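Local structure of PbaA (Pyrococcus furiosus, 5Y9N) at the interface of chains A and B. The protein is an archaeal homolog of proteasome-assembly chaperones, belongs to the PAC2 family and probably assists protein assembly or folding as a chaperone. Residues are numbered along the deposited sequence; one frame, centred on the assembly and turned at random. Chains: chain A/B, PbaA.

The interface of chains A and B. Residues chain A 61, 63, 68; chain B 133-134, 156, 161, 164.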
ATOM      1  N   SER A  61       9.686   1.159  23.878  1.00 62.63           N
ATOM      2  CA  SER A  61      10.762   0.749  24.760  1.00 58.51           C
ATOM      3  C   SER A  61      10.475  -0.648  25.212  1.00 61.19           C
ATOM      4  O   SER A  61       9.343  -0.982  25.562  1.00 56.75           O
ATOM      5  CB  SER A  61      10.855   1.635  25.991  1.00 60.13           C
ATOM      6  OG  SER A  61      11.499   2.867  25.681  1.00 61.35           O
ATOM      7  N   ILE A  63      11.397  -3.125  28.292  1.00 62.69           N
ATOM      8  CA  ILE A  63      11.808  -2.979  29.660  1.00 69.63           C
ATOM      9  C   ILE A  63      12.509  -4.272  30.032  1.00 72.13           C
ATOM     10  O   ILE A  63      11.898  -5.327  29.960  1.00 79.51           O
ATOM     11  CB  ILE A  63      10.600  -2.750  30.588  1.00 72.16           C
ATOM     12  CG1 ILE A  63       9.671  -1.653  30.054  1.00 65.57           C
ATOM     13  CG2 ILE A  63      11.061  -2.430  32.006  1.00 66.73           C
ATOM     14  CD1 ILE A  63      10.340  -0.329  29.828  1.00 74.71           C
ATOM     15  N   PRO A  68      14.471   0.822  30.690  1.00 78.64           N
ATOM     16  CA  PRO A  68      14.070   1.029  29.305  1.00 80.02           C
ATOM     17  C   PRO A  68      15.222   0.780  28.360  1.00 77.48           C
ATOM     18  O   PRO A  68      16.289   1.328  28.578  1.00 89.60           O
ATOM     19  CB  PRO A  68      13.686   2.515  29.261  1.00 75.60           C
ATOM     20  CG  PRO A  68      13.354   2.871  30.652  1.00 71.69           C
ATOM     21  CD  PRO A  68      14.246   2.027  31.508  1.00 75.49           C
TER
ATOM     22  N   ILE B 133       7.353   2.693  35.503  1.00 56.71           N
ATOM     23  CA  ILE B 133       8.722   2.507  35.100  1.00 61.04           C
ATOM     24  C   ILE B 133       9.329   3.884  34.962  1.00 67.89           C
ATOM     25  O   ILE B 133       8.645   4.834  34.579  1.00 67.71           O
ATOM     26  CB  ILE B 133       8.830   1.687  33.791  1.00 60.45           C
ATOM     27  CG1 ILE B 133      10.280   1.417  33.415  1.00 67.37           C
ATOM     28  CG2 ILE B 133       8.145   2.385  32.629  1.00 65.76           C
ATOM     29  CD1 ILE B 133      11.011   0.499  34.384  1.00 67.15           C
ATOM     30  N   GLY B 134      10.614   3.976  35.291  1.00 71.06           N
ATOM     31  CA  GLY B 134      11.337   5.233  35.289  1.00 79.41           C
ATOM     32  C   GLY B 134      12.488   5.199  34.322  1.00 73.46           C
ATOM     33  O   GLY B 134      13.008   4.128  33.993  1.00 66.18           O
ATOM     34  N   ILE B 156       6.578  -1.201  26.032  1.00 69.35           N
ATOM     35  CA  ILE B 156       5.637  -0.122  26.039  1.00 61.65           C
ATOM     36  C   ILE B 156       5.792   0.487  24.665  1.00 60.69           C
ATOM     37  O   ILE B 156       6.847   1.008  24.340  1.00 58.70           O
ATOM     38  CB  ILE B 156       5.977   0.868  27.134  1.00 62.87           C
ATOM     39  CG1 ILE B 156       5.842   0.155  28.492  1.00 66.36           C
ATOM     40  CG2 ILE B 156       5.026   2.059  27.092  1.00 66.51           C
ATOM     41  CD1 ILE B 156       6.299   0.966  29.691  1.00 67.74           C
ATOM     42  N   GLY B 161       6.219   4.803  25.222  1.00 63.10           N
ATOM     43  CA  GLY B 161       7.481   4.097  25.115  1.00 61.15           C
ATOM     44  C   GLY B 161       8.599   4.900  24.512  1.00 66.20           C
ATOM     45  O   GLY B 161       9.730   4.805  24.961  1.00 63.43           O
ATOM     46  N   LEU B 164       9.572   7.802  27.041  1.00 68.65           N
ATOM     47  CA  LEU B 164      10.305   7.217  28.147  1.00 68.20           C
ATOM     48  C   LEU B 164      11.796   7.156  27.825  1.00 69.84           C
ATOM     49  O   LEU B 164      12.616   7.663  28.572  1.00 70.82           O
ATOM     50  CB  LEU B 164       9.771   5.824  28.440  1.00 64.91           C
ATOM     51  CG  LEU B 164      10.494   5.062  29.542  1.00 76.38           C
ATOM     52  CD1 LEU B 164      10.373   5.818  30.860  1.00 71.32           C
ATOM     53  CD2 LEU B 164       9.946   3.639  29.628  1.00 81.04           C
TER
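A:Ser61 and B:Ile156 pair as an antiparallel beta bridge, and the patch shows how a strand pairing between subunits can be reinforced by one polar side chain and a small apolar cluster. The amide N of A:Ser61 donates to the carbonyl O of B:Ile156 at 2.9 Å. The return bond, from N of B:Ile156 to O of A:Ser61, spans 2.8 Å. Both are nearly straight; being backbone bonds, they depend little on side-chain identity and probably help set how the two strands align.

A third hydrogen bond does use a side chain. The hydroxyl OG of A:Ser61 donates to the backbone O of B:Gly161 at 2.7 Å, approaching from 29° off the carbonyl plane. With OG anti to its own carbonyl carbon (chi1 -78°), the hydroxyl is directed at the helix while the same residue's backbone serves the strand. One serine thereby ties two successive elements of chain B.

The apolar contacts are made largely by methyls and the proline ring. Methyl CD2 of B:Leu164 lies against the ring of A:Pro68, 3.6 Å from CG, and the two side chains cross at about a right angle. The same methyl reaches CD1 of A:Ile63 at 4.0 Å, again crosswise, and so bridges two chain A residues. A:Ile63 and B:Ile133 slide past each other in opposite directions; CD1 of the former also meets CG1 of the latter, while its CG2 meets CD1 at 3.8 Å. In B:Ile133 a chi1 of -176° brings CG1 alongside A:Ile63, and the further bend at CG1 presents CD1 to CG2.

Set apart from these, carbonyl O of B:Gly134 makes a van der Waals approach to CD of A:Pro68 at 3.5 Å, not a hydrogen bond.

Chain A contributes strands 60-64 and 67-69, which approach a surface of chain B formed by strands 130-134 and 154-157 and helix 158-169. The patch belongs to a larger interface, not an exact two-fold, in the deposited five-subunit assembly, which may reflect the biological oligomer, though the structure alone does not show this; the long C-terminal helices 209-244 project away from it.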